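Local coordinates for protein extracellular invertase (Aspergillus kawachii, PDB 5XH8) that probably hydrolyses sucrose and related beta-fructofuranosides and transfers fructosyl groups to build fructooligosaccharides such as 1-kestose, at residues Thr295-Arg298 with Phe304-Asn307; Pro178-Leu183 with Thr190-Ile195; Ser442-Phe447 with Gly476-Ser481. One frame throughout, in Å; residues are numbered along the deposited sequence.

From the N terminus the chain meets contact 2 first, where six residues between Leu-183 and Thr-190, the first still in helix 178-184, bring the chain back to strand 191-199. Contact 1 follows and closes a tight hairpin between strands 286-298 and 302-311. Contact 3 comes last, with 28 residues between its segments. The three loops lie in series, so none nests in or crosses another. Contacts 1 and 2 tie adjoining parts of the propeller together: Arg-298 NH1 probably donates to the O of Leu-183, and Val-296 packs on Leu-180 and Leu-183. Contact 3 belongs to the C-terminal sandwich, its centre about 46 Å from that of contact 1.

Contact 1 of 3, residues Thr295-Arg298 with Phe304-Asn307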
ATOM      1  N   THR A 295       9.813 -27.028 -18.739  1.00 36.47           N
ATOM      2  CA  THR A 295       9.631 -26.411 -20.048  1.00 37.23           C
ATOM      3  C   THR A 295       8.598 -25.326 -19.868  1.00 36.68           C
ATOM      4  O   THR A 295       7.727 -25.412 -19.001  1.00 36.25           O
ATOM      5  CB  THR A 295       9.169 -27.425 -21.126  1.00 39.09           C
ATOM      6  OG1 THR A 295       7.970 -28.068 -20.687  1.00 38.69           O
ATOM      7  CG2 THR A 295      10.250 -28.506 -21.398  1.00 39.00           C
ATOM      8  N   VAL A 296       8.693 -24.310 -20.708  1.00 37.60           N
ATOM      9  CA  VAL A 296       7.804 -23.188 -20.655  1.00 40.79           C
ATOM     10  C   VAL A 296       6.988 -23.146 -21.932  1.00 42.04           C
ATOM     11  O   VAL A 296       7.543 -23.055 -23.005  1.00 45.39           O
ATOM     12  CB  VAL A 296       8.602 -21.890 -20.489  1.00 42.88           C
ATOM     13  CG1 VAL A 296       7.665 -20.704 -20.385  1.00 45.97           C
ATOM     14  CG2 VAL A 296       9.451 -21.977 -19.226  1.00 44.59           C
ATOM     15  N   SER A 297       5.671 -23.197 -21.796  1.00 46.15           N
ATOM     16  CA  SER A 297       4.744 -23.096 -22.924  1.00 47.33           C
ATOM     17  C   SER A 297       3.769 -21.946 -22.689  1.00 49.04           C
ATOM     18  O   SER A 297       3.694 -21.400 -21.589  1.00 44.23           O
ATOM     19  CB  SER A 297       3.952 -24.385 -23.035  1.00 44.91           C
ATOM     20  OG  SER A 297       3.213 -24.590 -21.846  1.00 47.24           O
ATOM     21  N   ARG A 298       3.021 -21.605 -23.732  1.00 49.80           N
ATOM     22  CA  ARG A 298       1.968 -20.611 -23.662  1.00 52.42           C
ATOM     23  C   ARG A 298       0.654 -21.190 -24.188  1.00 59.34           C
ATOM     24  O   ARG A 298       0.632 -22.000 -25.101  1.00 61.33           O
ATOM     25  CB  ARG A 298       2.346 -19.358 -24.445  1.00 51.87           C
ATOM     26  CG  ARG A 298       1.377 -18.220 -24.202  1.00 51.77           C
ATOM     27  CD  ARG A 298       1.864 -16.909 -24.760  1.00 52.45           C
ATOM     28  NE  ARG A 298       0.850 -15.870 -24.593  1.00 53.73           N
ATOM     29  CZ  ARG A 298       0.930 -14.632 -25.082  1.00 55.22           C
ATOM     30  NH1 ARG A 298       1.977 -14.232 -25.793  1.00 57.20           N
ATOM     31  NH2 ARG A 298      -0.058 -13.778 -24.864  1.00 60.06           N
ATOM     32  N   PHE A 304       5.107 -22.869 -16.519  1.00 36.33           N
ATOM     33  CA  PHE A 304       6.330 -23.625 -16.269  1.00 35.13           C
ATOM     34  C   PHE A 304       5.897 -25.041 -15.918  1.00 34.54           C
ATOM     35  O   PHE A 304       5.118 -25.233 -15.004  1.00 34.97           O
ATOM     36  CB  PHE A 304       7.100 -22.986 -15.106  1.00 34.66           C
ATOM     37  CG  PHE A 304       8.305 -23.762 -14.648  1.00 30.98           C
ATOM     38  CD1 PHE A 304       9.494 -23.698 -15.347  1.00 29.86           C
ATOM     39  CD2 PHE A 304       8.256 -24.507 -13.481  1.00 30.23           C
ATOM     40  CE1 PHE A 304      10.619 -24.403 -14.911  1.00 30.49           C
ATOM     41  CE2 PHE A 304       9.370 -25.205 -13.034  1.00 30.84           C
ATOM     42  CZ  PHE A 304      10.562 -25.156 -13.757  1.00 29.16           C
ATOM     43  N   ASN A 305       6.388 -26.026 -16.660  1.00 36.32           N
ATOM     44  CA  ASN A 305       5.913 -27.422 -16.539  1.00 36.01           C
ATOM     45  C   ASN A 305       7.102 -28.277 -16.116  1.00 34.53           C
ATOM     46  O   ASN A 305       7.991 -28.544 -16.932  1.00 35.67           O
ATOM     47  CB  ASN A 305       5.325 -27.889 -17.875  1.00 37.32           C
ATOM     48  CG  ASN A 305       4.270 -26.926 -18.401  1.00 38.55           C
ATOM     49  OD1 ASN A 305       3.189 -26.839 -17.846  1.00 43.40           O
ATOM     50  ND2 ASN A 305       4.610 -26.147 -19.427  1.00 40.71           N
ATOM     51  N   PRO A 306       7.160 -28.649 -14.831  1.00 33.53           N
ATOM     52  CA  PRO A 306       8.288 -29.438 -14.332  1.00 35.28           C
ATOM     53  C   PRO A 306       8.507 -30.777 -15.057  1.00 37.83           C
ATOM     54  O   PRO A 306       7.552 -31.546 -15.223  1.00 37.62           O
ATOM     55  CB  PRO A 306       7.900 -29.717 -12.877  1.00 34.54           C
ATOM     56  CG  PRO A 306       6.994 -28.607 -12.502  1.00 35.18           C
ATOM     57  CD  PRO A 306       6.224 -28.294 -13.750  1.00 33.19           C
ATOM     58  N   ASN A 307       9.751 -31.070 -15.430  1.00 37.89           N
ATOM     59  CA  ASN A 307      10.092 -32.394 -15.986  1.00 39.27           C
ATOM     60  C   ASN A 307      11.061 -33.222 -15.144  1.00 40.05           C
ATOM     61  O   ASN A 307      11.222 -34.413 -15.409  1.00 37.57           O
ATOM     62  CB  ASN A 307      10.592 -32.278 -17.428  1.00 39.26           C
ATOM     63  CG  ASN A 307      11.648 -31.221 -17.596  1.00 41.41           C
ATOM     64  OD1 ASN A 307      12.492 -31.005 -16.713  1.00 42.49           O
ATOM     65  ND2 ASN A 307      11.594 -30.530 -18.720  1.00 41.12           N
TER
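Thr-295 pairs with Asn-305 in an antiparallel hydrogen-bonded pair. Its N donates to the O of Asn-305 at 3.0 Å, and its own O receives the N of Asn-305 at 2.8 Å. The same oxygen also accepts a weak hydrogen bond from Asn-305 ND2, 3.2 Å away and bent to 127°. The threonine side chain suits a solvent-facing strand position: it is beta-branched, which favours extended backbone, and its methyl CG2 rests against the side chain of Asn-307.

Val-296 turns to the other face of the sheet, forming a non-hydrogen-bonded pair with Phe-304. Its CG2 reaches the edge of the phenylalanine ring, near the ring plane, 4.2 Å from CD1. Apolar residues fit here because this face is covered: Phe-304 also meets Trp-225 and Trp-226, while helix 178-184 lies over Val-296.

Ser-297 returns to the side of Thr-295 and offers its hydroxyl to Asn-305, whose ND2 donates to Ser-297 OG at 3.2 Å. The donor N-H is used at 139°, and OG lies slightly out of the amide plane. The first torsion of Asn-305 (chi1 -53°) helps to bring the amide there, setting CG beside its own backbone N and opposite its carbonyl carbon. One NH2 group thus serves a hydroxyl and, more weakly, the backbone carbonyl two residues earlier on the same strand, a task for which the short, polar asparagine is well suited.

The whole forms a two-stranded antiparallel beta hairpin, joining the strands 286-298 and 302-311 within one blade of the glycoside hydrolase family 32 beta-propeller.

Contact 2 of 3, residues Pro178-Leu183 with Thr190-Ile195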
ATOM      1  N   PRO A 178      15.108 -14.564 -22.687  1.00 36.00           N
ATOM      2  CA  PRO A 178      14.607 -14.354 -24.084  1.00 35.69           C
ATOM      3  C   PRO A 178      13.561 -15.369 -24.525  1.00 33.78           C
ATOM      4  O   PRO A 178      12.777 -15.059 -25.429  1.00 37.57           O
ATOM      5  CB  PRO A 178      15.884 -14.410 -24.946  1.00 35.50           C
ATOM      6  CG  PRO A 178      16.852 -15.202 -24.121  1.00 37.60           C
ATOM      7  CD  PRO A 178      16.547 -14.886 -22.668  1.00 35.99           C
ATOM      8  N   THR A 179      13.490 -16.534 -23.868  1.00 33.59           N
ATOM      9  CA  THR A 179      12.435 -17.492 -24.147  1.00 35.23           C
ATOM     10  C   THR A 179      11.092 -16.915 -23.733  1.00 39.47           C
ATOM     11  O   THR A 179      10.140 -16.946 -24.522  1.00 40.35           O
ATOM     12  CB  THR A 179      12.666 -18.844 -23.462  1.00 37.83           C
ATOM     13  OG1 THR A 179      13.974 -19.302 -23.784  1.00 40.47           O
ATOM     14  CG2 THR A 179      11.645 -19.889 -23.899  1.00 37.29           C
ATOM     15  N   LEU A 180      11.021 -16.366 -22.513  1.00 35.59           N
ATOM     16  CA  LEU A 180       9.833 -15.624 -22.088  1.00 34.38           C
ATOM     17  C   LEU A 180       9.559 -14.423 -22.995  1.00 31.30           C
ATOM     18  O   LEU A 180       8.400 -14.159 -23.310  1.00 31.47           O
ATOM     19  CB  LEU A 180       9.936 -15.162 -20.620  1.00 35.94           C
ATOM     20  CG  LEU A 180       9.988 -16.220 -19.517  1.00 36.47           C
ATOM     21  CD1 LEU A 180       9.920 -15.561 -18.143  1.00 37.66           C
ATOM     22  CD2 LEU A 180       8.864 -17.238 -19.653  1.00 37.33           C
ATOM     23  N   ASP A 181      10.592 -13.689 -23.403  1.00 31.07           N
ATOM     24  CA  ASP A 181      10.368 -12.527 -24.292  1.00 32.78           C
ATOM     25  C   ASP A 181       9.639 -12.970 -25.577  1.00 35.49           C
ATOM     26  O   ASP A 181       8.632 -12.363 -25.973  1.00 35.70           O
ATOM     27  CB  ASP A 181      11.664 -11.825 -24.686  1.00 31.51           C
ATOM     28  CG  ASP A 181      12.372 -11.146 -23.519  1.00 32.77           C
ATOM     29  OD1 ASP A 181      11.763 -10.913 -22.437  1.00 31.35           O
ATOM     30  OD2 ASP A 181      13.554 -10.798 -23.732  1.00 29.99           O
ATOM     31  N   SER A 182      10.142 -14.042 -26.191  1.00 36.30           N
ATOM     32  CA  SER A 182       9.543 -14.591 -27.409  1.00 38.72           C
ATOM     33  C   SER A 182       8.103 -15.052 -27.190  1.00 38.29           C
ATOM     34  O   SER A 182       7.210 -14.651 -27.943  1.00 39.19           O
ATOM     35  CB  SER A 182      10.401 -15.724 -27.976  1.00 40.00           C
ATOM     36  OG  SER A 182       9.631 -16.488 -28.881  1.00 48.43           O
ATOM     37  N   LEU A 183       7.863 -15.855 -26.154  1.00 37.71           N
ATOM     38  CA  LEU A 183       6.524 -16.371 -25.884  1.00 37.61           C
ATOM     39  C   LEU A 183       5.489 -15.289 -25.535  1.00 41.40           C
ATOM     40  O   LEU A 183       4.302 -15.438 -25.869  1.00 37.33           O
ATOM     41  CB  LEU A 183       6.548 -17.372 -24.736  1.00 42.07           C
ATOM     42  CG  LEU A 183       7.023 -18.796 -24.994  1.00 43.27           C
ATOM     43  CD1 LEU A 183       7.175 -19.499 -23.652  1.00 44.10           C
ATOM     44  CD2 LEU A 183       6.050 -19.568 -25.878  1.00 42.96           C
ATOM     45  N   THR A 190      13.510  -7.493 -21.368  1.00 30.81           N
ATOM     46  CA  THR A 190      12.539  -7.179 -20.351  1.00 31.19           C
ATOM     47  C   THR A 190      12.980  -7.836 -19.025  1.00 28.59           C
ATOM     48  O   THR A 190      13.448  -8.960 -19.000  1.00 26.65           O
ATOM     49  CB  THR A 190      11.129  -7.688 -20.769  1.00 30.77           C
ATOM     50  OG1 THR A 190      10.586  -6.820 -21.789  1.00 32.34           O
ATOM     51  CG2 THR A 190      10.162  -7.747 -19.606  1.00 33.17           C
ATOM     52  N   TRP A 191      12.755  -7.127 -17.935  1.00 26.64           N
ATOM     53  CA  TRP A 191      12.991  -7.660 -16.596  1.00 26.29           C
ATOM     54  C   TRP A 191      11.692  -8.274 -16.148  1.00 25.12           C
ATOM     55  O   TRP A 191      10.642  -7.626 -16.219  1.00 25.72           O
ATOM     56  CB  TRP A 191      13.454  -6.562 -15.636  1.00 25.99           C
ATOM     57  CG  TRP A 191      14.923  -6.276 -15.752  1.00 25.61           C
ATOM     58  CD1 TRP A 191      15.528  -5.213 -16.407  1.00 26.57           C
ATOM     59  CD2 TRP A 191      15.981  -7.036 -15.171  1.00 25.67           C
ATOM     60  NE1 TRP A 191      16.888  -5.296 -16.269  1.00 26.93           N
ATOM     61  CE2 TRP A 191      17.197  -6.400 -15.517  1.00 26.28           C
ATOM     62  CE3 TRP A 191      16.023  -8.191 -14.376  1.00 25.91           C
ATOM     63  CZ2 TRP A 191      18.441  -6.891 -15.119  1.00 26.89           C
ATOM     64  CZ3 TRP A 191      17.266  -8.674 -13.976  1.00 26.23           C
ATOM     65  CH2 TRP A 191      18.452  -8.032 -14.353  1.00 26.92           C
ATOM     66  N   TYR A 192      11.763  -9.548 -15.761  1.00 25.29           N
ATOM     67  CA  TYR A 192      10.696 -10.273 -15.091  1.00 26.46           C
ATOM     68  C   TYR A 192      10.954 -10.294 -13.586  1.00 25.24           C
ATOM     69  O   TYR A 192      12.093 -10.153 -13.155  1.00 23.92           O
ATOM     70  CB  TYR A 192      10.598 -11.716 -15.614  1.00 28.88           C
ATOM     71  CG  TYR A 192      10.341 -11.726 -17.108  1.00 31.72           C
ATOM     72  CD1 TYR A 192       9.047 -11.553 -17.615  1.00 31.78           C
ATOM     73  CD2 TYR A 192      11.394 -11.819 -18.004  1.00 32.55           C
ATOM     74  CE1 TYR A 192       8.815 -11.521 -18.981  1.00 34.51           C
ATOM     75  CE2 TYR A 192      11.173 -11.788 -19.373  1.00 33.47           C
ATOM     76  CZ  TYR A 192       9.887 -11.639 -19.861  1.00 34.44           C
ATOM     77  OH  TYR A 192       9.676 -11.578 -21.219  1.00 33.07           O
ATOM     78  N   THR A 193       9.884 -10.483 -12.825  1.00 23.83           N
ATOM     79  CA  THR A 193       9.961 -10.743 -11.402  1.00 24.31           C
ATOM     80  C   THR A 193       9.055 -11.897 -11.081  1.00 22.35           C
ATOM     81  O   THR A 193       7.903 -11.910 -11.504  1.00 20.71           O
ATOM     82  CB  THR A 193       9.523  -9.506 -10.579  1.00 25.53           C
ATOM     83  OG1 THR A 193      10.428  -8.418 -10.839  1.00 28.64           O
ATOM     84  CG2 THR A 193       9.545  -9.820  -9.111  1.00 27.93           C
ATOM     85  N   VAL A 194       9.573 -12.867 -10.334  1.00 23.15           N
ATOM     86  CA  VAL A 194       8.714 -13.821  -9.627  1.00 24.42           C
ATOM     87  C   VAL A 194       8.595 -13.436  -8.162  1.00 24.99           C
ATOM     88  O   VAL A 194       9.571 -12.989  -7.544  1.00 24.27           O
ATOM     89  CB  VAL A 194       9.095 -15.322  -9.751  1.00 27.41           C
ATOM     90  CG1 VAL A 194       8.763 -15.827 -11.157  1.00 30.23           C
ATOM     91  CG2 VAL A 194      10.546 -15.596  -9.382  1.00 28.67           C
ATOM     92  N   ILE A 195       7.388 -13.626  -7.624  1.00 23.46           N
ATOM     93  CA  ILE A 195       7.117 -13.442  -6.208  1.00 24.59           C
ATOM     94  C   ILE A 195       6.638 -14.791  -5.711  1.00 24.64           C
ATOM     95  O   ILE A 195       5.855 -15.448  -6.402  1.00 25.28           O
ATOM     96  CB  ILE A 195       6.079 -12.317  -5.977  1.00 24.00           C
ATOM     97  CG1 ILE A 195       6.630 -10.970  -6.523  1.00 24.62           C
ATOM     98  CG2 ILE A 195       5.741 -12.225  -4.490  1.00 24.03           C
ATOM     99  CD1 ILE A 195       5.683  -9.779  -6.398  1.00 26.36           C
TER
HETATM  100  O   HOH W   1      14.199 -10.700 -20.829  1.00 24.48           O
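Leu-180 lays its CD1 methyl over the centre of the Tyr-192 ring, 3.9 Å from the centroid and only 7° off the normal, a CH-pi contact made squarely on one face. Its CB meets the far end of the same ring, 3.6 Å from Tyr-192 CZ, so the leucine covers the ring from its centre to the hydroxyl end. A branched aliphatic chain is apt for this work, because it can cover a flat ring with a methyl and a methylene at once. The opposite face of the tyrosine is covered, away from the ring centre, by Thr-190 CG2, so the ring is held between a helix leucine and the threonine two residues earlier.

The next helical residue, Asp-181, deals with the polar end. Tyr-192 OH donates to Asp-181 OD1 over a short 2.5 Å, entering on the anti lone pair, turned away from the other carboxylate oxygen, with carboxylate and ring planes 33° apart. A chi1 of -66° keeps the carboxylate on the backbone-N side of its residue, where OD1 meets the ring edge. This buried acid has further support: OD2 receives the backbone N of Asn-189. Water 1 lies 2.6 Å from Thr-190 O and 2.9 Å from Asp-181 OD1, the latter a weak bond at best, since more acceptors than protons are in reach. Tyr-192 OH additionally bonds the hydroxyl of Ser-186, and Thr-190 OG1 is held by Lys-187 O. The phenol thus serves two roles, apolar along its faces and polar at its tip.

Together these contacts pin the short helix 178-184, in the connection between strands 166-176 and 191-199, against the second of these strands in a four-stranded antiparallel blade, as found in the family 32 beta-propeller.

Contact 3 of 3, residues Ser442-Phe447 with Gly476-Ser481; sequences SGVVPF and GFQILS
Phe-447 and Phe-477 share a first torsion (chi1 -58° in the latter) that swings the ring away from the carbonyl of its own residue, and with both rings turned in this way they come together. In Gln-478 the torsion is different: CG stands opposite the backbone N (chi1 -166°) and the chain runs out extended, carrying its amide to Val-444.

The phenylalanines meet with neither ring over the face of the other. Phe-447 CZ comes 3.6 Å from Phe-477 CE1, and that CE1 lies in the plane of the Phe-447 ring, at its edge. The ring centroids are 6.0 Å apart and the planes stand 80° to one another. Large apolar rings suit this buried side: Phe-477 packs on Leu-458, Ala-460 and Leu-462 of strand 455-463 and meets Phe-587 edge-to-face, while Phe-447 also meets Phe-577 of strand 574-580.

On the other side of the sheet, which is more exposed, Val-444 CG1 touches the Gln-478 amide, 3.7 Å from NE2, the two side chains crossing at a slant. The beta-branched valine favours extended backbone, and the long glutamine can reach across the intervening strand. Ser-481 OG donates to Gln-478 OE1 at 3.1 Å, coming from above the carbonyl plane and not along a lone pair. This probably helps to set the rotation of the amide, whose NE2 end faces the valine. Leu-480 and Ser-481 both face Asn-574 in a G1 beta bulge.

Strand 574-580 runs between the two segments, hydrogen-bonded to both, so they are next-but-one neighbours joined by side chains alone. The contact links the edge strand 444-446 with strand 474-481 in one sheet of the C-terminal beta-sandwich of glycoside hydrolase family 32, its aromatic pair facing the interior between the sheets.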
ATOM      1  N   SER A 442      33.438 -56.059   8.894  1.00 55.85           N
ATOM      2  CA  SER A 442      32.885 -54.947   9.655  1.00 57.15           C
ATOM      3  C   SER A 442      33.968 -54.216  10.445  1.00 57.89           C
ATOM      4  O   SER A 442      34.760 -54.861  11.117  1.00 61.36           O
ATOM      5  CB  SER A 442      31.830 -55.483  10.626  1.00 56.87           C
ATOM      6  OG  SER A 442      31.231 -54.451  11.384  1.00 62.84           O
ATOM      7  N   GLY A 443      34.003 -52.880  10.364  1.00 55.56           N
ATOM      8  CA  GLY A 443      34.798 -52.063  11.294  1.00 53.24           C
ATOM      9  C   GLY A 443      35.292 -50.728  10.777  1.00 51.89           C
ATOM     10  O   GLY A 443      35.012 -50.344   9.641  1.00 47.76           O
ATOM     11  N   VAL A 444      36.018 -50.024  11.645  1.00 50.45           N
ATOM     12  CA  VAL A 444      36.671 -48.765  11.306  1.00 53.71           C
ATOM     13  C   VAL A 444      38.190 -48.955  11.264  1.00 53.23           C
ATOM     14  O   VAL A 444      38.787 -49.470  12.218  1.00 52.06           O
ATOM     15  CB  VAL A 444      36.276 -47.608  12.273  1.00 56.04           C
ATOM     16  CG1 VAL A 444      34.766 -47.557  12.439  1.00 56.35           C
ATOM     17  CG2 VAL A 444      36.954 -47.715  13.633  1.00 57.41           C
ATOM     18  N   VAL A 445      38.800 -48.530  10.160  1.00 49.66           N
ATOM     19  CA  VAL A 445      40.222 -48.692   9.926  1.00 47.64           C
ATOM     20  C   VAL A 445      40.881 -47.314   9.926  1.00 46.05           C
ATOM     21  O   VAL A 445      40.749 -46.586   8.945  1.00 47.04           O
ATOM     22  CB  VAL A 445      40.467 -49.389   8.565  1.00 49.06           C
ATOM     23  CG1 VAL A 445      41.961 -49.559   8.301  1.00 48.46           C
ATOM     24  CG2 VAL A 445      39.725 -50.720   8.508  1.00 51.17           C
ATOM     25  N   PRO A 446      41.614 -46.958  11.008  1.00 44.01           N
ATOM     26  CA  PRO A 446      42.265 -45.647  11.067  1.00 43.30           C
ATOM     27  C   PRO A 446      43.124 -45.325   9.858  1.00 45.82           C
ATOM     28  O   PRO A 446      43.769 -46.210   9.319  1.00 48.49           O
ATOM     29  CB  PRO A 446      43.134 -45.741  12.326  1.00 44.46           C
ATOM     30  CG  PRO A 446      42.410 -46.717  13.198  1.00 46.06           C
ATOM     31  CD  PRO A 446      41.827 -47.730  12.255  1.00 44.07           C
ATOM     32  N   PHE A 447      43.113 -44.070   9.423  1.00 44.15           N
ATOM     33  CA  PHE A 447      44.054 -43.605   8.406  1.00 45.59           C
ATOM     34  C   PHE A 447      45.447 -43.628   9.022  1.00 49.24           C
ATOM     35  O   PHE A 447      45.592 -43.423  10.225  1.00 49.97           O
ATOM     36  CB  PHE A 447      43.733 -42.162   7.942  1.00 45.24           C
ATOM     37  CG  PHE A 447      42.679 -42.053   6.846  1.00 42.85           C
ATOM     38  CD1 PHE A 447      41.691 -43.022   6.664  1.00 42.19           C
ATOM     39  CD2 PHE A 447      42.665 -40.935   6.007  1.00 42.43           C
ATOM     40  CE1 PHE A 447      40.745 -42.899   5.650  1.00 41.87           C
ATOM     41  CE2 PHE A 447      41.711 -40.808   4.998  1.00 41.39           C
ATOM     42  CZ  PHE A 447      40.758 -41.791   4.819  1.00 39.69           C
ATOM     43  N   GLY A 476      31.739 -45.738   4.113  1.00 39.59           N
ATOM     44  CA  GLY A 476      32.154 -44.365   3.992  1.00 40.29           C
ATOM     45  C   GLY A 476      33.346 -44.048   4.864  1.00 42.41           C
ATOM     46  O   GLY A 476      34.336 -44.782   4.857  1.00 43.04           O
ATOM     47  N   PHE A 477      33.260 -42.944   5.605  1.00 38.85           N
ATOM     48  CA  PHE A 477      34.336 -42.524   6.484  1.00 37.66           C
ATOM     49  C   PHE A 477      33.815 -42.102   7.836  1.00 38.56           C
ATOM     50  O   PHE A 477      32.676 -41.677   7.981  1.00 39.92           O
ATOM     51  CB  PHE A 477      35.135 -41.379   5.881  1.00 37.77           C
ATOM     52  CG  PHE A 477      35.745 -41.697   4.554  1.00 40.03           C
ATOM     53  CD1 PHE A 477      37.019 -42.255   4.473  1.00 40.20           C
ATOM     54  CD2 PHE A 477      35.052 -41.430   3.373  1.00 39.73           C
ATOM     55  CE1 PHE A 477      37.577 -42.555   3.244  1.00 39.96           C
ATOM     56  CE2 PHE A 477      35.612 -41.726   2.142  1.00 39.37           C
ATOM     57  CZ  PHE A 477      36.872 -42.293   2.077  1.00 40.86           C
ATOM     58  N   GLN A 478      34.685 -42.243   8.825  1.00 38.65           N
ATOM     59  CA  GLN A 478      34.462 -41.737  10.149  1.00 39.15           C
ATOM     60  C   GLN A 478      35.408 -40.549  10.284  1.00 36.82           C
ATOM     61  O   GLN A 478      36.593 -40.672   9.999  1.00 37.65           O
ATOM     62  CB  GLN A 478      34.767 -42.818  11.185  1.00 40.52           C
ATOM     63  CG  GLN A 478      34.239 -42.490  12.554  1.00 42.64           C
ATOM     64  CD  GLN A 478      34.610 -43.537  13.593  1.00 43.82           C
ATOM     65  OE1 GLN A 478      35.735 -43.577  14.085  1.00 46.92           O
ATOM     66  NE2 GLN A 478      33.652 -44.365  13.947  1.00 44.63           N
ATOM     67  N   ILE A 479      34.884 -39.396  10.685  1.00 33.65           N
ATOM     68  CA  ILE A 479      35.678 -38.164  10.764  1.00 32.20           C
ATOM     69  C   ILE A 479      35.502 -37.510  12.111  1.00 30.07           C
ATOM     70  O   ILE A 479      34.605 -37.879  12.864  1.00 33.26           O
ATOM     71  CB  ILE A 479      35.307 -37.155   9.644  1.00 32.20           C
ATOM     72  CG1 ILE A 479      33.831 -36.708   9.760  1.00 32.52           C
ATOM     73  CG2 ILE A 479      35.581 -37.771   8.278  1.00 31.45           C
ATOM     74  CD1 ILE A 479      33.450 -35.598   8.793  1.00 31.91           C
ATOM     75  N   LEU A 480      36.346 -36.520  12.389  1.00 30.66           N
ATOM     76  CA  LEU A 480      36.270 -35.759  13.632  1.00 34.17           C
ATOM     77  C   LEU A 480      36.208 -36.709  14.864  1.00 34.94           C
ATOM     78  O   LEU A 480      35.346 -36.570  15.741  1.00 30.99           O
ATOM     79  CB  LEU A 480      35.070 -34.790  13.588  1.00 33.51           C
ATOM     80  CG  LEU A 480      35.092 -33.737  12.465  1.00 33.28           C
ATOM     81  CD1 LEU A 480      33.716 -33.075  12.283  1.00 33.26           C
ATOM     82  CD2 LEU A 480      36.177 -32.708  12.734  1.00 32.05           C
ATOM     83  N   SER A 481      37.127 -37.673  14.870  1.00 34.94           N
ATOM     84  CA  SER A 481      37.138 -38.792  15.832  1.00 37.59           C
ATOM     85  C   SER A 481      38.198 -38.661  16.883  1.00 33.27           C
ATOM     86  O   SER A 481      39.316 -38.224  16.619  1.00 31.99           O
ATOM     87  CB  SER A 481      37.399 -40.123  15.133  1.00 40.23           C
ATOM     88  OG  SER A 481      36.265 -40.493  14.397  1.00 49.85           O
TER